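Local coordinates for penicillin-binding protein 2 (Pbp2) (PDB 5LP5) that probably cross-links peptidoglycan as a penicillin-binding transpeptidase of cell-wall synthesis and forms a complex with the cell-shape protein MreC, at residues Phe63-Glu68 with Arg151-Asn156; Ala157-Val162 with Leu233-Arg238. All coordinates share one frame; numbering follows the deposited sequence.

Interaction 1 (Phe63-Glu68 with Arg151-Asn156); sequences FLATNE and RYYPNN
In the dimerisation-domain sheet the start of strand 63-76 pairs antiparallel with the last residues of strand 144-152, beside a classic beta bulge, where the two residues Leu64 and Ala65 stand across from the single Ile56. Thr66 and Tyr152 form the hydrogen-bonded pair. Thr66 N gives to Tyr152 O at 2.9 Å, lying in the carbonyl plane, while Tyr152 N returns a bond to Thr66 O at 2.7 Å from above the plane of that carbonyl. Their side chains run side by side, with Thr66 CG2 at the edge of the tyrosine ring and OG1 bonded to Asn55. Tyr152 CG stands anti to its backbone N (chi1 -177°), and the Glu68 carboxylate, tilted 26° from the ring plane, lies over one face, OE2 sitting 3.5 Å above the ring centre. Asn67 and Arg151, the next, non-hydrogen-bonded pair of this antiparallel register, occupy the other face of the sheet. A bend at chi2 (68°) turns the arginine so that NH1 reaches Asn67 OD1 at 3.0 Å, nearly straight and within the guanidinium plane. NH1 also bonds Gly54 O, and NE forms a salt bridge with Glu192, so several partners fix the group's rotation; Asn67 ND2 gives to Arg53 O. Past the strand end, Pro154 CG packs 4.0 Å from Phe63 CB, and Asn155 ND2 makes a weak bond to Phe63 O.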
loop_
_atom_site.group_PDB
_atom_site.type_symbol
_atom_site.label_atom_id
_atom_site.label_comp_id
_atom_site.label_asym_id
_atom_site.label_seq_id
_atom_site.Cartn_x
_atom_site.Cartn_y
_atom_site.Cartn_z
ATOM N N PHE A 63 -0.662 -10.693 -7.055
ATOM C CA PHE A 63 -1.321 -9.682 -6.228
ATOM C C PHE A 63 -2.816 -9.560 -6.512
ATOM O O PHE A 63 -3.232 -9.298 -7.649
ATOM C CB PHE A 63 -0.687 -8.313 -6.456
ATOM C CG PHE A 63 0.674 -8.189 -5.881
ATOM C CD1 PHE A 63 1.781 -8.355 -6.669
ATOM C CD2 PHE A 63 0.846 -7.919 -4.538
ATOM C CE1 PHE A 63 3.046 -8.253 -6.135
ATOM C CE2 PHE A 63 2.108 -7.815 -3.993
ATOM C CZ PHE A 63 3.209 -7.978 -4.793
ATOM N N LEU A 64 -3.606 -9.712 -5.456
ATOM C CA LEU A 64 -5.037 -9.455 -5.511
ATOM C C LEU A 64 -5.375 -8.134 -4.836
ATOM O O LEU A 64 -6.230 -7.375 -5.335
ATOM C CB LEU A 64 -5.799 -10.598 -4.843
ATOM C CG LEU A 64 -5.647 -11.950 -5.539
ATOM C CD1 LEU A 64 -6.152 -13.094 -4.671
ATOM C CD2 LEU A 64 -6.350 -11.925 -6.880
ATOM N N ALA A 65 -4.695 -7.886 -3.712
ATOM C CA ALA A 65 -4.877 -6.679 -2.901
ATOM C C ALA A 65 -3.543 -6.182 -2.363
ATOM O O ALA A 65 -2.755 -6.939 -1.787
ATOM C CB ALA A 65 -5.837 -6.925 -1.738
ATOM N N THR A 66 -3.322 -4.884 -2.521
ATOM C CA THR A 66 -2.078 -4.275 -2.136
ATOM C C THR A 66 -2.252 -2.803 -1.752
ATOM O O THR A 66 -3.369 -2.293 -1.689
ATOM C CB THR A 66 -1.058 -4.430 -3.271
ATOM O OG1 THR A 66 0.229 -4.112 -2.767
ATOM C CG2 THR A 66 -1.384 -3.549 -4.462
ATOM N N ASN A 67 -1.134 -2.119 -1.509
ATOM C CA ASN A 67 -1.145 -0.696 -1.119
ATOM C C ASN A 67 -0.342 0.194 -2.095
ATOM O O ASN A 67 0.666 -0.235 -2.624
ATOM C CB ASN A 67 -0.562 -0.569 0.279
ATOM C CG ASN A 67 -1.341 -1.348 1.317
ATOM O OD1 ASN A 67 -2.568 -1.450 1.248
ATOM N ND2 ASN A 67 -0.628 -1.876 2.314
ATOM N N GLU A 68 -0.804 1.422 -2.324
ATOM C CA GLU A 68 -0.116 2.379 -3.209
ATOM C C GLU A 68 0.321 3.600 -2.437
ATOM O O GLU A 68 -0.477 4.215 -1.733
ATOM C CB GLU A 68 -0.997 2.839 -4.361
ATOM C CG GLU A 68 -0.917 1.930 -5.566
ATOM C CD GLU A 68 -1.527 2.545 -6.813
ATOM O OE1 GLU A 68 -1.982 3.712 -6.764
ATOM O OE2 GLU A 68 -1.524 1.860 -7.857
ATOM N N ARG A 151 -5.366 1.770 -0.368
ATOM C CA ARG A 151 -5.522 0.384 -0.772
ATOM C C ARG A 151 -5.707 0.346 -2.278
ATOM O O ARG A 151 -6.222 1.293 -2.894
ATOM C CB ARG A 151 -6.726 -0.247 -0.064
ATOM C CG ARG A 151 -6.755 -1.778 -0.045
ATOM C CD ARG A 151 -5.645 -2.360 0.832
ATOM N NE ARG A 151 -5.884 -3.757 1.228
ATOM C CZ ARG A 151 -4.948 -4.579 1.708
ATOM N NH1 ARG A 151 -3.703 -4.154 1.881
ATOM N NH2 ARG A 151 -5.247 -5.834 2.024
ATOM N N TYR A 152 -5.272 -0.755 -2.876
ATOM C CA TYR A 152 -5.331 -0.923 -4.329
ATOM C C TYR A 152 -5.564 -2.379 -4.736
ATOM O O TYR A 152 -4.839 -3.276 -4.327
ATOM C CB TYR A 152 -4.042 -0.405 -4.964
ATOM C CG TYR A 152 -4.034 -0.479 -6.474
ATOM C CD1 TYR A 152 -4.879 0.329 -7.245
ATOM C CD2 TYR A 152 -3.196 -1.362 -7.128
ATOM C CE1 TYR A 152 -4.884 0.245 -8.628
ATOM C CE2 TYR A 152 -3.175 -1.441 -8.503
ATOM C CZ TYR A 152 -4.017 -0.645 -9.251
ATOM O OH TYR A 152 -3.988 -0.766 -10.618
ATOM N N TYR A 153 -6.576 -2.585 -5.570
ATOM C CA TYR A 153 -6.955 -3.904 -6.068
ATOM C C TYR A 153 -6.607 -3.918 -7.556
ATOM O O TYR A 153 -7.330 -3.357 -8.382
ATOM C CB TYR A 153 -8.451 -4.167 -5.796
ATOM C CG TYR A 153 -8.792 -4.014 -4.323
ATOM C CD1 TYR A 153 -8.766 -5.095 -3.474
ATOM C CD2 TYR A 153 -9.083 -2.761 -3.771
ATOM C CE1 TYR A 153 -9.050 -4.954 -2.117
ATOM C CE2 TYR A 153 -9.362 -2.611 -2.416
ATOM C CZ TYR A 153 -9.342 -3.711 -1.600
ATOM O OH TYR A 153 -9.606 -3.590 -0.268
ATOM N N PRO A 154 -5.459 -4.525 -7.897
ATOM C CA PRO A 154 -4.949 -4.500 -9.260
ATOM C C PRO A 154 -5.939 -5.016 -10.273
ATOM O O PRO A 154 -6.075 -4.435 -11.351
ATOM C CB PRO A 154 -3.730 -5.422 -9.225
ATOM C CG PRO A 154 -3.673 -5.999 -7.875
ATOM C CD PRO A 154 -4.532 -5.191 -6.975
ATOM N N ASN A 155 -6.649 -6.081 -9.937
ATOM C CA ASN A 155 -7.561 -6.678 -10.916
ATOM C C ASN A 155 -8.972 -6.101 -10.908
ATOM O O ASN A 155 -9.857 -6.613 -11.576
ATOM C CB ASN A 155 -7.603 -8.186 -10.726
ATOM C CG ASN A 155 -6.243 -8.798 -10.838
ATOM O OD1 ASN A 155 -5.863 -9.297 -11.885
ATOM N ND2 ASN A 155 -5.496 -8.736 -9.771
ATOM N N ASN A 156 -9.172 -5.024 -10.168
ATOM C CA ASN A 156 -10.460 -4.349 -10.109
ATOM C C ASN A 156 -11.631 -5.169 -9.580
ATOM O O ASN A 156 -11.804 -5.256 -8.362
ATOM C CB ASN A 156 -10.779 -3.716 -11.460
ATOM C CG ASN A 156 -9.875 -2.545 -11.750
ATOM O OD1 ASN A 156 -9.961 -1.494 -11.119
ATOM N ND2 ASN A 156 -8.962 -2.746 -12.657
#

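Interaction 2 (Ala157-Val162 with Leu233-Arg238)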
loop_
_atom_site.group_PDB
_atom_site.type_symbol
_atom_site.label_atom_id
_atom_site.label_comp_id
_atom_site.label_asym_id
_atom_site.label_seq_id
_atom_site.Cartn_x
_atom_site.Cartn_y
_atom_site.Cartn_z
ATOM N N ALA A 157 -12.429 -5.747 -10.474
ATOM C CA ALA A 157 -13.648 -6.467 -10.081
ATOM C C ALA A 157 -13.461 -7.976 -10.061
ATOM O O ALA A 157 -14.416 -8.734 -9.902
ATOM C CB ALA A 157 -14.817 -6.100 -10.987
ATOM N N LEU A 158 -12.221 -8.416 -10.205
ATOM C CA LEU A 158 -11.926 -9.824 -10.099
ATOM C C LEU A 158 -12.121 -10.256 -8.660
ATOM O O LEU A 158 -11.503 -9.697 -7.763
ATOM C CB LEU A 158 -10.498 -10.117 -10.544
ATOM C CG LEU A 158 -10.188 -11.609 -10.598
ATOM C CD1 LEU A 158 -10.919 -12.248 -11.769
ATOM C CD2 LEU A 158 -8.689 -11.824 -10.709
ATOM N N ALA A 159 -12.992 -11.242 -8.457
ATOM C CA ALA A 159 -13.199 -11.865 -7.143
ATOM C C ALA A 159 -13.623 -10.844 -6.111
ATOM O O ALA A 159 -13.388 -11.012 -4.916
ATOM C CB ALA A 159 -11.935 -12.580 -6.679
ATOM N N SER A 160 -14.266 -9.786 -6.580
ATOM C CA SER A 160 -14.689 -8.717 -5.704
ATOM C C SER A 160 -15.502 -9.217 -4.511
ATOM O O SER A 160 -15.456 -8.611 -3.434
ATOM C CB SER A 160 -15.475 -7.660 -6.493
ATOM O OG SER A 160 -16.787 -8.079 -6.837
ATOM N N HIS A 161 -16.242 -10.306 -4.691
ATOM C CA HIS A 161 -17.084 -10.822 -3.618
ATOM C C HIS A 161 -16.321 -11.745 -2.675
ATOM O O HIS A 161 -16.829 -12.134 -1.643
ATOM C CB HIS A 161 -18.349 -11.505 -4.172
ATOM C CG HIS A 161 -19.393 -10.545 -4.665
ATOM N ND1 HIS A 161 -19.560 -10.260 -6.002
ATOM C CD2 HIS A 161 -20.320 -9.805 -4.005
ATOM C CE1 HIS A 161 -20.546 -9.393 -6.143
ATOM N NE2 HIS A 161 -21.021 -9.097 -4.949
ATOM N N VAL A 162 -15.093 -12.087 -3.026
ATOM C CA VAL A 162 -14.206 -12.801 -2.109
ATOM C C VAL A 162 -13.355 -11.836 -1.311
ATOM O O VAL A 162 -13.305 -11.890 -0.073
ATOM C CB VAL A 162 -13.241 -13.736 -2.852
ATOM C CG1 VAL A 162 -12.330 -14.425 -1.859
ATOM C CG2 VAL A 162 -14.028 -14.753 -3.682
ATOM N N LEU A 233 -4.299 -16.666 -0.411
ATOM C CA LEU A 233 -5.567 -17.327 -0.710
ATOM C C LEU A 233 -5.369 -18.424 -1.743
ATOM O O LEU A 233 -4.438 -18.378 -2.553
ATOM C CB LEU A 233 -6.600 -16.344 -1.270
ATOM C CG LEU A 233 -6.883 -15.080 -0.477
ATOM C CD1 LEU A 233 -8.017 -14.313 -1.109
ATOM C CD2 LEU A 233 -7.227 -15.418 0.957
ATOM N N SER A 234 -6.289 -19.384 -1.730
ATOM C CA SER A 234 -6.228 -20.548 -2.597
ATOM C C SER A 234 -6.708 -20.299 -4.020
ATOM O O SER A 234 -6.500 -21.135 -4.890
ATOM C CB SER A 234 -7.036 -21.684 -1.985
ATOM O OG SER A 234 -8.349 -21.242 -1.670
ATOM N N LEU A 235 -7.336 -19.157 -4.268
ATOM C CA LEU A 235 -7.759 -18.842 -5.627
ATOM C C LEU A 235 -6.627 -18.981 -6.643
ATOM O O LEU A 235 -5.475 -18.762 -6.309
ATOM C CB LEU A 235 -8.292 -17.410 -5.700
ATOM C CG LEU A 235 -9.544 -17.041 -4.924
ATOM C CD1 LEU A 235 -9.803 -15.558 -5.148
ATOM C CD2 LEU A 235 -10.727 -17.858 -5.373
ATOM N N ASP A 236 -6.959 -19.319 -7.881
ATOM C CA ASP A 236 -6.029 -19.187 -8.987
ATOM C C ASP A 236 -6.546 -18.110 -9.912
ATOM O O ASP A 236 -7.615 -18.226 -10.465
ATOM C CB ASP A 236 -5.894 -20.499 -9.749
ATOM C CG ASP A 236 -4.832 -20.440 -10.874
ATOM O OD1 ASP A 236 -4.563 -19.331 -11.407
ATOM O OD2 ASP A 236 -4.289 -21.512 -11.241
ATOM N N LYS A 237 -5.759 -17.069 -10.085
ATOM C CA LYS A 237 -6.148 -15.890 -10.866
ATOM C C LYS A 237 -6.557 -16.218 -12.307
ATOM O O LYS A 237 -7.426 -15.558 -12.879
ATOM C CB LYS A 237 -4.990 -14.878 -10.855
ATOM C CG LYS A 237 -5.203 -13.656 -11.704
ATOM C CD LYS A 237 -3.924 -12.832 -11.767
ATOM C CE LYS A 237 -4.090 -11.723 -12.791
ATOM N NZ LYS A 237 -3.057 -10.656 -12.711
ATOM N N ARG A 238 -5.938 -17.232 -12.897
ATOM C CA ARG A 238 -6.277 -17.615 -14.265
ATOM C C ARG A 238 -7.662 -18.250 -14.294
ATOM O O ARG A 238 -8.511 -17.887 -15.106
ATOM C CB ARG A 238 -5.244 -18.580 -14.822
ATOM C CG ARG A 238 -3.871 -17.946 -15.018
ATOM C CD ARG A 238 -2.757 -18.988 -15.104
ATOM N NE ARG A 238 -2.640 -19.729 -13.856
ATOM C CZ ARG A 238 -1.886 -20.810 -13.681
ATOM N NH1 ARG A 238 -1.148 -21.285 -14.675
ATOM N NH2 ARG A 238 -1.865 -21.422 -12.507
#
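Four aliphatic side chains make the buried cluster of this contact, where the turn and helix start at Ala157-Val162 meet the loop leading into helix 237-246. Leu235 touches two neighbours with CD1, 4.0 Å from Ala159 CB and 4.3 Å from Val162 CG1. The same valine methyl lies 4.4 Å from Leu233 CD1, so both leucines present their CD1 branches to one small apolar patch. Partly exposed Lys237 has a single touch instead: Leu158 CD2 meets its CG at 4.1 Å, the chains crossing at about a right angle. Leu158, itself buried, also packs on Gln240, Lys241 and Asp244, while the extended lysine carries its ammonium to a long, weak ion pair with Glu62. The exposed Arg238 turns from the 157-162 segment and folds back on the N-cap residue Asp236, whose OD1 takes Arg238 N at 2.9 Å from above the carboxylate plane and Arg238 NE through its syn lone pair. Arg238 NH2 completes a salt bridge to Asp236 OD2 (2.7 Å, its hydrogen bond weak in angle), and OD2 takes Tyr587 OH as well. A loop and capped helix start, probably of the transpeptidase side, thus pack against a type II turn and helix start of the dimerisation-domain side.

Interactions 1 and 2 follow one another in the chain: strand 144-152 of the first gives way, through the turn at Tyr153-Asn156, to helix 160-163 of the second. Their centres are 12 Å apart and they touch twice, Asn155 OD1 to Lys237 CE at 3.1 Å and Leu64 CD1 to Leu233 CD1 at 4.2 Å. Strand 56-57 ties them further: it pairs with strand 63-76, and its parallel neighbour, strand 231-232, runs straight into segment 233-238. Helix 237-246 then packs by the C-terminal end of the chain, as the first helix of the transpeptidase fold does. Sheet pairing and apolar packing, used in succession, are consistent with a junction between the dimerisation and transpeptidase parts.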